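Local structure of aldehyde dehydrogenase (Trypanosoma brucei, 5MYP) at residues K59-H62 with R66-R69; G125-P130 with E365-I370; V121-T126 with L132-P137. The protein is an aldehyde dehydrogenase that probably oxidises aldehydes to carboxylic acids with NAD+ as cofactor. One frame throughout, in Å; residues are numbered along the deposited sequence.

Contacts 2 and 3 lie beside the predicted active site; contact 1 lies away from it and meets contact 2 through Arg67. Contacts 2 and 3 share Gly125 and Thr126. They touch at Asn128 OD1 and Leu133 CD1, 3.5 Å apart, where the loop after strand 110-124 rests on the start of helix 132-143. In one of its two deposited conformers, Arg67 NH2 lies 2.9 Å from Asn128 O, a weak hydrogen bond. The centre of contact 2 is about 15 Å from the centres of both others. Phe367 in contact 2 has its side chain about 4 Å from that of Cys259, the predicted nucleophile. The side chain of Leu133 is about 6 Å from that of Cys259.

Contact 1 (K59-H62 with R66-R69); sequences KAIH and RRHR
His62 O receives the backbone N of Arg66 at 2.7 Å, the shorter of two hydrogen bonds between the segments. The bond is bent, with an N-H...O angle of 131°, and the donor sits above the carbonyl plane. The second bond runs from the His62 ring. Its ND1 donates to Arg67 O at 3.2 Å. The oxygen lies close to the ring plane, at the ring edge, whereas ND1 stands well out of the plane of the carbonyl. The His62 CG is anti to the backbone N (chi1 178°), which swings the ring over to residues 66-67. Arg66 CA lies over one face of this ring, offset toward its rim.

The arrangement closes helix 54-65. Arg66 is the first residue past it, with a left-handed backbone (phi 54°), and the chain then turns into helix 69-95. His68 is the N-cap of that helix, and its ND1 caps Asp70 N.

Ile61 makes the apolar part. Arg67 has two deposited conformers. In one of them Ile61 CG2 packs against one face of the Arg67 guanidinium, 3.6 Å from Arg67 CZ, and the buried guanidinium pairs with Glu76 and bonds Asn254. The Arg66 guanidinium group makes a salt bridge with Glu309 and hydrogen bonds with Tyr313 O and Thr346.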
ATOM      1  N   LYS A  59      -8.211  33.998   8.065  1.00 17.96           N
ATOM      2  CA  LYS A  59      -8.410  35.096   7.108  1.00 18.44           C
ATOM      3  C   LYS A  59      -8.011  34.717   5.678  1.00 17.52           C
ATOM      4  O   LYS A  59      -8.710  35.071   4.727  1.00 16.90           O
ATOM      5  CB  LYS A  59      -7.636  36.345   7.548  1.00 19.64           C
ATOM      6  CG  LYS A  59      -8.193  37.001   8.803  1.00 20.76           C
ATOM      7  CD  LYS A  59      -9.348  37.937   8.479  1.00 21.76           C
ATOM      8  CE  LYS A  59      -8.850  39.300   8.006  1.00 22.52           C
ATOM      9  NZ  LYS A  59      -9.956  40.279   7.793  1.00 23.06           N
ATOM     10  N   ALA A  60      -6.887  34.013   5.533  1.00 17.13           N
ATOM     11  CA  ALA A  60      -6.429  33.548   4.213  1.00 16.90           C
ATOM     12  C   ALA A  60      -7.390  32.512   3.629  1.00 16.56           C
ATOM     13  O   ALA A  60      -7.723  32.557   2.434  1.00 16.05           O
ATOM     14  CB  ALA A  60      -5.026  32.965   4.307  1.00 17.06           C
ATOM     15  N   ILE A  61      -7.825  31.580   4.476  1.00 16.24           N
ATOM     16  CA  ILE A  61      -8.811  30.570   4.085  1.00 16.63           C
ATOM     17  C   ILE A  61     -10.154  31.236   3.748  1.00 17.03           C
ATOM     18  O   ILE A  61     -10.823  30.833   2.791  1.00 17.10           O
ATOM     19  CB  ILE A  61      -8.941  29.463   5.164  1.00 16.38           C
ATOM     20  CG1 ILE A  61      -7.661  28.610   5.179  1.00 16.17           C
ATOM     21  CG2 ILE A  61     -10.168  28.578   4.921  1.00 16.49           C
ATOM     22  CD1 ILE A  61      -7.430  27.854   6.472  1.00 16.15           C
ATOM     23  N   HIS A  62     -10.527  32.264   4.509  1.00 17.54           N
ATOM     24  CA  HIS A  62     -11.711  33.063   4.189  1.00 17.95           C
ATOM     25  C   HIS A  62     -11.595  33.752   2.821  1.00 18.22           C
ATOM     26  O   HIS A  62     -12.568  33.801   2.069  1.00 17.94           O
ATOM     27  CB  HIS A  62     -11.980  34.115   5.264  1.00 18.16           C
ATOM     28  CG  HIS A  62     -13.147  34.989   4.952  1.00 18.40           C
ATOM     29  ND1 HIS A  62     -14.439  34.634   5.274  1.00 18.82           N
ATOM     30  CD2 HIS A  62     -13.230  36.171   4.297  1.00 18.25           C
ATOM     31  CE1 HIS A  62     -15.264  35.572   4.853  1.00 18.55           C
ATOM     32  NE2 HIS A  62     -14.558  36.516   4.257  1.00 18.74           N
ATOM     33  N   ARG A  66     -14.237  31.821   1.144  1.00 18.14           N
ATOM     34  CA  ARG A  66     -15.345  32.526   1.837  1.00 18.76           C
ATOM     35  C   ARG A  66     -15.943  31.688   2.983  1.00 19.39           C
ATOM     36  O   ARG A  66     -17.144  31.767   3.281  1.00 19.72           O
ATOM     37  CB  ARG A  66     -16.429  33.005   0.864  1.00 18.81           C
ATOM     38  CG  ARG A  66     -17.241  34.187   1.394  1.00 18.88           C
ATOM     39  CD  ARG A  66     -18.181  34.740   0.345  1.00 18.90           C
ATOM     40  NE  ARG A  66     -19.188  33.753  -0.045  1.00 19.05           N
ATOM     41  CZ  ARG A  66     -19.800  33.684  -1.229  1.00 18.93           C
ATOM     42  NH1 ARG A  66     -19.528  34.545  -2.207  1.00 18.95           N
ATOM     43  NH2 ARG A  66     -20.697  32.725  -1.437  1.00 19.09           N
ATOM     44  N   ARG A  67     -15.085  30.891   3.617  0.50 19.73           N
ATOM     45  CA  ARG A  67     -15.472  30.031   4.718  0.50 19.95           C
ATOM     46  C   ARG A  67     -15.337  30.840   6.007  0.50 20.32           C
ATOM     47  O   ARG A  67     -14.340  31.545   6.199  0.50 20.25           O
ATOM     48  CB  ARG A  67     -14.574  28.791   4.721  0.50 20.12           C
ATOM     49  CG  ARG A  67     -14.918  27.755   5.772  0.50 20.16           C
ATOM     50  CD  ARG A  67     -14.896  26.332   5.216  0.50 20.02           C
ATOM     51  NE  ARG A  67     -13.762  26.008   4.348  0.50 19.81           N
ATOM     52  CZ  ARG A  67     -12.522  25.793   4.770  0.50 19.74           C
ATOM     53  NH1 ARG A  67     -12.223  25.912   6.053  0.50 19.62           N
ATOM     54  NH2 ARG A  67     -11.572  25.480   3.899  0.50 19.80           N
ATOM     55  N   HIS A  68     -16.349  30.755   6.872  1.00 20.40           N
ATOM     56  CA  HIS A  68     -16.362  31.499   8.142  1.00 20.86           C
ATOM     57  C   HIS A  68     -15.269  30.978   9.080  1.00 21.17           C
ATOM     58  O   HIS A  68     -14.969  29.780   9.077  1.00 20.23           O
ATOM     59  CB  HIS A  68     -17.736  31.376   8.816  1.00 21.04           C
ATOM     60  CG  HIS A  68     -17.970  32.365   9.918  1.00 21.23           C
ATOM     61  ND1 HIS A  68     -17.506  32.177  11.202  1.00 21.05           N
ATOM     62  CD2 HIS A  68     -18.648  33.537   9.932  1.00 21.07           C
ATOM     63  CE1 HIS A  68     -17.869  33.201  11.956  1.00 21.18           C
ATOM     64  NE2 HIS A  68     -18.566  34.038  11.210  1.00 21.24           N
ATOM     65  N   ARG A  69     -14.679  31.888   9.856  1.00 21.69           N
ATOM     66  CA  ARG A  69     -13.600  31.572  10.806  1.00 22.34           C
ATOM     67  C   ARG A  69     -13.898  30.356  11.686  1.00 21.97           C
ATOM     68  O   ARG A  69     -13.056  29.474  11.850  1.00 21.55           O
ATOM     69  CB  ARG A  69     -13.319  32.784  11.699  1.00 23.56           C
ATOM     70  CG  ARG A  69     -12.502  32.473  12.941  1.00 24.59           C
ATOM     71  CD  ARG A  69     -12.314  33.708  13.793  1.00 25.74           C
ATOM     72  NE  ARG A  69     -11.801  33.355  15.113  1.00 26.81           N
ATOM     73  CZ  ARG A  69     -10.512  33.263  15.444  1.00 27.83           C
ATOM     74  NH1 ARG A  69      -9.548  33.506  14.558  1.00 28.47           N
ATOM     75  NH2 ARG A  69     -10.182  32.929  16.690  1.00 28.44           N
TER

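Contact 2 (G125-P130 with E365-I370); sequences GTWNYP and EIFGPI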
ATOM      1  N   GLY A 125      -1.159  18.910  -2.103  1.00 12.67           N
ATOM      2  CA  GLY A 125      -2.359  19.387  -1.429  1.00 13.27           C
ATOM      3  C   GLY A 125      -3.503  19.653  -2.380  1.00 13.83           C
ATOM      4  O   GLY A 125      -3.342  19.611  -3.601  1.00 14.28           O
ATOM      5  N   THR A 126      -4.667  19.921  -1.804  1.00 14.58           N
ATOM      6  CA  THR A 126      -5.846  20.308  -2.565  1.00 15.21           C
ATOM      7  C   THR A 126      -6.381  21.638  -2.011  1.00 15.59           C
ATOM      8  O   THR A 126      -5.888  22.150  -0.998  1.00 15.52           O
ATOM      9  CB  THR A 126      -6.910  19.177  -2.591  1.00 15.39           C
ATOM     10  OG1 THR A 126      -7.992  19.553  -3.451  1.00 15.80           O
ATOM     11  CG2 THR A 126      -7.442  18.856  -1.197  1.00 15.67           C
ATOM     12  N   TRP A 127      -7.380  22.187  -2.691  1.00 15.70           N
ATOM     13  CA  TRP A 127      -7.843  23.565  -2.451  1.00 16.13           C
ATOM     14  C   TRP A 127      -8.997  23.706  -1.452  1.00 16.25           C
ATOM     15  O   TRP A 127      -9.192  24.789  -0.904  1.00 16.45           O
ATOM     16  CB  TRP A 127      -8.241  24.246  -3.773  1.00 16.36           C
ATOM     17  CG  TRP A 127      -9.257  23.494  -4.572  1.00 16.55           C
ATOM     18  CD1 TRP A 127      -9.014  22.625  -5.596  1.00 16.79           C
ATOM     19  CD2 TRP A 127     -10.675  23.524  -4.400  1.00 16.96           C
ATOM     20  NE1 TRP A 127     -10.194  22.121  -6.079  1.00 16.81           N
ATOM     21  CE2 TRP A 127     -11.230  22.653  -5.362  1.00 16.85           C
ATOM     22  CE3 TRP A 127     -11.536  24.213  -3.533  1.00 16.87           C
ATOM     23  CZ2 TRP A 127     -12.608  22.453  -5.483  1.00 16.97           C
ATOM     24  CZ3 TRP A 127     -12.907  24.003  -3.643  1.00 16.99           C
ATOM     25  CH2 TRP A 127     -13.426  23.130  -4.612  1.00 16.92           C
ATOM     26  N   ASN A 128      -9.769  22.640  -1.236  1.00 16.09           N
ATOM     27  CA  ASN A 128     -11.043  22.748  -0.500  1.00 16.36           C
ATOM     28  C   ASN A 128     -10.865  22.916   1.018  1.00 16.30           C
ATOM     29  O   ASN A 128     -11.611  23.668   1.651  1.00 16.29           O
ATOM     30  CB  ASN A 128     -11.997  21.587  -0.850  1.00 16.55           C
ATOM     31  CG  ASN A 128     -11.504  20.235  -0.366  1.00 16.73           C
ATOM     32  OD1 ASN A 128     -10.305  19.986  -0.303  1.00 17.22           O
ATOM     33  ND2 ASN A 128     -12.436  19.352  -0.032  1.00 17.02           N
ATOM     34  N   TYR A 129      -9.883  22.217   1.588  1.00 16.18           N
ATOM     35  CA  TYR A 129      -9.421  22.458   2.961  1.00 16.12           C
ATOM     36  C   TYR A 129      -7.902  22.581   2.868  1.00 16.00           C
ATOM     37  O   TYR A 129      -7.176  21.623   3.129  1.00 15.87           O
ATOM     38  CB  TYR A 129      -9.865  21.340   3.901  1.00 16.32           C
ATOM     39  CG  TYR A 129     -11.370  21.261   4.014  1.00 16.51           C
ATOM     40  CD1 TYR A 129     -12.066  22.024   4.956  1.00 16.53           C
ATOM     41  CD2 TYR A 129     -12.101  20.452   3.156  1.00 16.64           C
ATOM     42  CE1 TYR A 129     -13.449  21.962   5.044  1.00 16.73           C
ATOM     43  CE2 TYR A 129     -13.483  20.382   3.234  1.00 16.64           C
ATOM     44  CZ  TYR A 129     -14.157  21.134   4.176  1.00 16.78           C
ATOM     45  OH  TYR A 129     -15.533  21.058   4.246  1.00 17.02           O
ATOM     46  N   PRO A 130      -7.422  23.769   2.453  1.00 16.21           N
ATOM     47  CA  PRO A 130      -6.048  23.912   1.978  1.00 16.37           C
ATOM     48  C   PRO A 130      -4.960  23.877   3.050  1.00 16.50           C
ATOM     49  O   PRO A 130      -3.797  23.686   2.697  1.00 17.15           O
ATOM     50  CB  PRO A 130      -6.068  25.265   1.260  1.00 16.36           C
ATOM     51  CG  PRO A 130      -7.126  26.042   1.964  1.00 16.16           C
ATOM     52  CD  PRO A 130      -8.157  25.050   2.400  1.00 16.14           C
ATOM     53  N   GLU A 365     -19.472  12.793  -9.286  1.00 19.04           N
ATOM     54  CA  GLU A 365     -19.352  13.401  -7.959  1.00 18.47           C
ATOM     55  C   GLU A 365     -19.820  14.847  -8.061  1.00 17.52           C
ATOM     56  O   GLU A 365     -19.290  15.614  -8.861  1.00 16.99           O
ATOM     57  CB  GLU A 365     -17.902  13.359  -7.460  1.00 18.99           C
ATOM     58  CG  GLU A 365     -17.660  14.051  -6.119  1.00 19.53           C
ATOM     59  CD  GLU A 365     -16.202  14.020  -5.678  1.00 19.97           C
ATOM     60  OE1 GLU A 365     -15.306  14.034  -6.548  1.00 21.18           O
ATOM     61  OE2 GLU A 365     -15.945  13.977  -4.453  1.00 19.61           O
ATOM     62  N   ILE A 366     -20.807  15.213  -7.251  1.00 16.41           N
ATOM     63  CA  ILE A 366     -21.409  16.541  -7.337  1.00 16.19           C
ATOM     64  C   ILE A 366     -20.423  17.603  -6.842  1.00 16.12           C
ATOM     65  O   ILE A 366     -20.131  18.572  -7.558  1.00 15.73           O
ATOM     66  CB  ILE A 366     -22.761  16.586  -6.589  1.00 16.06           C
ATOM     67  CG1 ILE A 366     -23.754  15.650  -7.295  1.00 16.00           C
ATOM     68  CG2 ILE A 366     -23.305  18.012  -6.531  1.00 16.16           C
ATOM     69  CD1 ILE A 366     -25.111  15.538  -6.646  1.00 15.95           C
ATOM     70  N   PHE A 367     -19.901  17.400  -5.631  1.00 16.14           N
ATOM     71  CA  PHE A 367     -18.915  18.301  -5.027  1.00 16.08           C
ATOM     72  C   PHE A 367     -19.457  19.733  -4.989  1.00 15.78           C
ATOM     73  O   PHE A 367     -18.806  20.689  -5.413  1.00 15.49           O
ATOM     74  CB  PHE A 367     -17.577  18.204  -5.775  1.00 16.56           C
ATOM     75  CG  PHE A 367     -16.380  18.384  -4.892  1.00 16.76           C
ATOM     76  CD1 PHE A 367     -15.993  17.372  -4.028  1.00 16.99           C
ATOM     77  CD2 PHE A 367     -15.636  19.559  -4.924  1.00 17.02           C
ATOM     78  CE1 PHE A 367     -14.890  17.528  -3.202  1.00 17.19           C
ATOM     79  CE2 PHE A 367     -14.525  19.709  -4.104  1.00 17.03           C
ATOM     80  CZ  PHE A 367     -14.155  18.697  -3.242  1.00 17.04           C
ATOM     81  N   GLY A 368     -20.677  19.855  -4.482  1.00 15.72           N
ATOM     82  CA  GLY A 368     -21.378  21.126  -4.465  1.00 15.75           C
ATOM     83  C   GLY A 368     -22.707  21.050  -3.737  1.00 15.85           C
ATOM     84  O   GLY A 368     -23.056  20.003  -3.194  1.00 15.86           O
ATOM     85  N   PRO A 369     -23.465  22.158  -3.723  1.00 15.89           N
ATOM     86  CA  PRO A 369     -24.704  22.222  -2.939  1.00 16.17           C
ATOM     87  C   PRO A 369     -25.945  21.463  -3.471  1.00 16.34           C
ATOM     88  O   PRO A 369     -27.028  21.648  -2.917  1.00 16.90           O
ATOM     89  CB  PRO A 369     -24.995  23.735  -2.882  1.00 16.13           C
ATOM     90  CG  PRO A 369     -23.699  24.391  -3.203  1.00 16.05           C
ATOM     91  CD  PRO A 369     -23.083  23.492  -4.217  1.00 16.00           C
ATOM     92  N   ILE A 370     -25.805  20.617  -4.495  1.00 16.24           N
ATOM     93  CA  ILE A 370     -26.944  19.874  -5.045  1.00 16.15           C
ATOM     94  C   ILE A 370     -27.067  18.519  -4.344  1.00 15.89           C
ATOM     95  O   ILE A 370     -26.098  17.761  -4.288  1.00 15.73           O
ATOM     96  CB  ILE A 370     -26.810  19.652  -6.572  1.00 16.48           C
ATOM     97  CG1 ILE A 370     -26.474  20.965  -7.304  1.00 16.49           C
ATOM     98  CG2 ILE A 370     -28.069  19.002  -7.141  1.00 16.61           C
ATOM     99  CD1 ILE A 370     -27.401  22.127  -7.009  1.00 16.75           C
TER
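Trp127 and Phe367 make the aromatic contact between the two loops. Phe367 CE2 lies 3.6 Å from Trp127 CZ2, and Trp127 CH2 is just as near. Both tryptophan atoms approach the Phe367 ring at its edge, near its plane. The centroid of the six-membered Trp127 ring is 5.8 Å from that of Phe367, and the planes stand at 82°. The rings meet obliquely. The two side chains run past each other in opposite directions. Trp127 gets there with CG set between its own backbone N and carbonyl carbon (chi1 55°). Within the same loop, Asn128 CB lies over one face of the indole, 3.7 Å above it and toward the rim.

The second kind of contact is a polar group against a ring. Asn128 ND2 is 3.7 Å from Phe367 CZ. The amide and ring planes are 38° apart, and no hydrogen bond joins them. The amide has its own partners: ND2 donates to Gln257 O, and OD1 takes a weak bond from Tyr129 N at 3.0 Å. Together they should limit rotation of the amide, the OD1 bond only weakly.

Side chains outside the contact hold the loop of Phe367 by its backbone: Ile366 N bonds Asp263, and Arg324 binds the carbonyls of Glu365 and Ile366. Phe367 itself has a left-handed backbone, and its ring is close to the predicted nucleophile Cys259.

In family relatives, the asparagine of the TWNYP motif lends its amide to the oxyanion hole. The glutamate of the EIFGP motif binds the nicotinamide ribose. The geometry is consistent with a pre-set Asn128 amide, flanked by an aromatic wall from Trp127 and Phe367.

Contact 3 (V121-T126 with L132-P137); sequences VLVIGT and LLILQP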
ATOM      1  N   VAL A 121       9.240  12.311   1.378  1.00  9.50           N
ATOM      2  CA  VAL A 121       7.822  12.166   1.061  1.00  9.58           C
ATOM      3  C   VAL A 121       7.339  13.409   0.318  1.00  9.68           C
ATOM      4  O   VAL A 121       7.622  14.533   0.739  1.00  9.85           O
ATOM      5  CB  VAL A 121       6.981  11.979   2.345  1.00  9.55           C
ATOM      6  CG1 VAL A 121       5.489  11.908   2.025  1.00  9.58           C
ATOM      7  CG2 VAL A 121       7.446  10.737   3.101  1.00  9.60           C
ATOM      8  N   LEU A 122       6.619  13.208  -0.784  1.00  9.60           N
ATOM      9  CA  LEU A 122       5.953  14.309  -1.487  1.00  9.56           C
ATOM     10  C   LEU A 122       4.493  14.356  -1.053  1.00  9.67           C
ATOM     11  O   LEU A 122       3.808  13.336  -1.085  1.00  9.46           O
ATOM     12  CB  LEU A 122       6.035  14.133  -3.004  1.00  9.49           C
ATOM     13  CG  LEU A 122       5.261  15.134  -3.878  1.00  9.53           C
ATOM     14  CD1 LEU A 122       5.767  16.554  -3.680  1.00  9.52           C
ATOM     15  CD2 LEU A 122       5.347  14.751  -5.343  1.00  9.51           C
ATOM     16  N   VAL A 123       4.026  15.542  -0.666  1.00  9.93           N
ATOM     17  CA  VAL A 123       2.618  15.773  -0.336  1.00 10.22           C
ATOM     18  C   VAL A 123       2.046  16.796  -1.310  1.00 10.62           C
ATOM     19  O   VAL A 123       2.506  17.933  -1.347  1.00 10.50           O
ATOM     20  CB  VAL A 123       2.450  16.287   1.109  1.00 10.16           C
ATOM     21  CG1 VAL A 123       0.979  16.547   1.425  1.00 10.18           C
ATOM     22  CG2 VAL A 123       3.053  15.297   2.089  1.00 10.18           C
ATOM     23  N   ILE A 124       1.058  16.382  -2.101  1.00 11.05           N
ATOM     24  CA  ILE A 124       0.371  17.278  -3.030  1.00 11.62           C
ATOM     25  C   ILE A 124      -0.981  17.632  -2.419  1.00 12.12           C
ATOM     26  O   ILE A 124      -1.831  16.767  -2.230  1.00 12.06           O
ATOM     27  CB  ILE A 124       0.190  16.640  -4.421  1.00 11.66           C
ATOM     28  CG1 ILE A 124       1.562  16.301  -5.031  1.00 11.71           C
ATOM     29  CG2 ILE A 124      -0.597  17.571  -5.348  1.00 11.68           C
ATOM     30  CD1 ILE A 124       1.493  15.384  -6.238  1.00 11.75           C
ATOM     31  N   GLY A 125      -1.159  18.910  -2.103  1.00 12.67           N
ATOM     32  CA  GLY A 125      -2.359  19.387  -1.429  1.00 13.27           C
ATOM     33  C   GLY A 125      -3.503  19.653  -2.380  1.00 13.83           C
ATOM     34  O   GLY A 125      -3.342  19.611  -3.601  1.00 14.28           O
ATOM     35  N   THR A 126      -4.667  19.921  -1.804  1.00 14.58           N
ATOM     36  CA  THR A 126      -5.846  20.308  -2.565  1.00 15.21           C
ATOM     37  C   THR A 126      -6.381  21.638  -2.011  1.00 15.59           C
ATOM     38  O   THR A 126      -5.888  22.150  -0.998  1.00 15.52           O
ATOM     39  CB  THR A 126      -6.910  19.177  -2.591  1.00 15.39           C
ATOM     40  OG1 THR A 126      -7.992  19.553  -3.451  1.00 15.80           O
ATOM     41  CG2 THR A 126      -7.442  18.856  -1.197  1.00 15.67           C
ATOM     42  N   LEU A 132      -5.517  21.977   6.272  1.00 16.24           N
ATOM     43  CA  LEU A 132      -5.655  20.608   6.786  1.00 16.17           C
ATOM     44  C   LEU A 132      -5.019  19.571   5.865  1.00 16.16           C
ATOM     45  O   LEU A 132      -4.226  18.743   6.310  1.00 15.45           O
ATOM     46  CB  LEU A 132      -7.132  20.253   6.979  1.00 16.40           C
ATOM     47  CG  LEU A 132      -7.454  18.872   7.561  1.00 16.36           C
ATOM     48  CD1 LEU A 132      -7.050  18.813   9.022  1.00 16.46           C
ATOM     49  CD2 LEU A 132      -8.930  18.543   7.383  1.00 16.46           C
ATOM     50  N   LEU A 133      -5.358  19.633   4.581  1.00 16.37           N
ATOM     51  CA  LEU A 133      -4.987  18.571   3.644  1.00 16.91           C
ATOM     52  C   LEU A 133      -3.584  18.711   3.046  1.00 17.28           C
ATOM     53  O   LEU A 133      -3.188  17.898   2.208  1.00 18.10           O
ATOM     54  CB  LEU A 133      -6.063  18.434   2.558  1.00 17.10           C
ATOM     55  CG  LEU A 133      -7.461  18.118   3.111  1.00 17.09           C
ATOM     56  CD1 LEU A 133      -8.476  18.029   1.982  1.00 17.41           C
ATOM     57  CD2 LEU A 133      -7.478  16.839   3.939  1.00 17.37           C
ATOM     58  N   ILE A 134      -2.837  19.734   3.473  1.00 17.09           N
ATOM     59  CA  ILE A 134      -1.390  19.803   3.237  1.00 17.14           C
ATOM     60  C   ILE A 134      -0.607  19.499   4.535  1.00 16.43           C
ATOM     61  O   ILE A 134       0.352  18.719   4.502  1.00 15.81           O
ATOM     62  CB  ILE A 134      -0.980  21.150   2.561  1.00 17.80           C
ATOM     63  CG1 ILE A 134       0.377  21.026   1.858  1.00 18.51           C
ATOM     64  CG2 ILE A 134      -0.968  22.316   3.537  1.00 17.98           C
ATOM     65  CD1 ILE A 134       0.300  20.425   0.473  1.00 18.60           C
ATOM     66  N   LEU A 135      -1.023  20.072   5.669  1.00 15.87           N
ATOM     67  CA  LEU A 135      -0.301  19.874   6.937  1.00 15.54           C
ATOM     68  C   LEU A 135      -0.554  18.533   7.626  1.00 15.08           C
ATOM     69  O   LEU A 135       0.370  17.983   8.229  1.00 14.91           O
ATOM     70  CB  LEU A 135      -0.573  21.018   7.930  1.00 15.75           C
ATOM     71  CG  LEU A 135      -0.014  22.410   7.608  1.00 16.10           C
ATOM     72  CD1 LEU A 135      -0.187  23.320   8.825  1.00 16.39           C
ATOM     73  CD2 LEU A 135       1.453  22.351   7.204  1.00 16.21           C
ATOM     74  N   GLN A 136      -1.777  18.004   7.560  1.00 14.70           N
ATOM     75  CA  GLN A 136      -2.075  16.736   8.252  1.00 14.53           C
ATOM     76  C   GLN A 136      -1.210  15.571   7.736  1.00 13.90           C
ATOM     77  O   GLN A 136      -0.622  14.860   8.550  1.00 13.86           O
ATOM     78  CB  GLN A 136      -3.577  16.395   8.241  1.00 14.98           C
ATOM     79  CG  GLN A 136      -3.933  15.204   9.122  1.00 15.45           C
ATOM     80  CD  GLN A 136      -5.415  15.081   9.421  1.00 15.75           C
ATOM     81  OE1 GLN A 136      -6.262  15.490   8.636  1.00 16.73           O
ATOM     82  NE2 GLN A 136      -5.732  14.428  10.524  1.00 16.36           N
ATOM     83  N   PRO A 137      -1.095  15.395   6.399  1.00 13.16           N
ATOM     84  CA  PRO A 137      -0.145  14.394   5.880  1.00 12.91           C
ATOM     85  C   PRO A 137       1.317  14.686   6.242  1.00 12.45           C
ATOM     86  O   PRO A 137       2.050  13.769   6.605  1.00 12.38           O
ATOM     87  CB  PRO A 137      -0.330  14.473   4.354  1.00 12.92           C
ATOM     88  CG  PRO A 137      -1.660  15.100   4.152  1.00 13.02           C
ATOM     89  CD  PRO A 137      -1.865  16.024   5.311  1.00 13.15           C
TER
HETATM   90  O   HOH W   1      -2.789  15.998   0.401  1.00 14.12           O
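Val123 is the first residue of strand 121-124 to meet helix 132-137. Its CG1 is anti to the backbone N (chi1 179°) and reaches the helix. It lies 3.8 Å from Pro137 CB and 4.1 Å from Ile134 CD1. The valine and the proline ring cross at about a right angle.

Ile124 turns its side chain away, toward Tyr199, but its carbonyl takes part through a water. The water donates to Ile124 O at 2.9 Å and to Leu133 O at 2.7 Å. Leu133 O would normally accept the backbone N-H four residues on. That residue is Pro137, which has none, and the helix is kinked there. The water instead satisfies Leu133 O, whose carbonyl points to the strand end, and links the kinked turn to Ile124 O.

Gly125 follows, just past the strand. Having no side chain, it lets Ile134 CD1 come against its backbone, 3.3 Å from Gly125 N. Ile134 CG1 stands anti to the backbone N, and a chi2 of 83° turns CD1 onto the glycine.

At Thr126, CG2 packs tightly on Leu133 CD1 at 3.4 Å, with the two side chains alongside and pointing the same way.

The axes of strand 121-124 and helix 132-137 come within 8.3 Å and run nearly antiparallel, at 163°. Strand 110-124 pairs in parallel with strands 147-151 and 196-200. Together with helix 132-143 and strand 147-151 it forms a beta-alpha-beta unit, as in the Rossmann-like NAD-binding domain of aldehyde dehydrogenases.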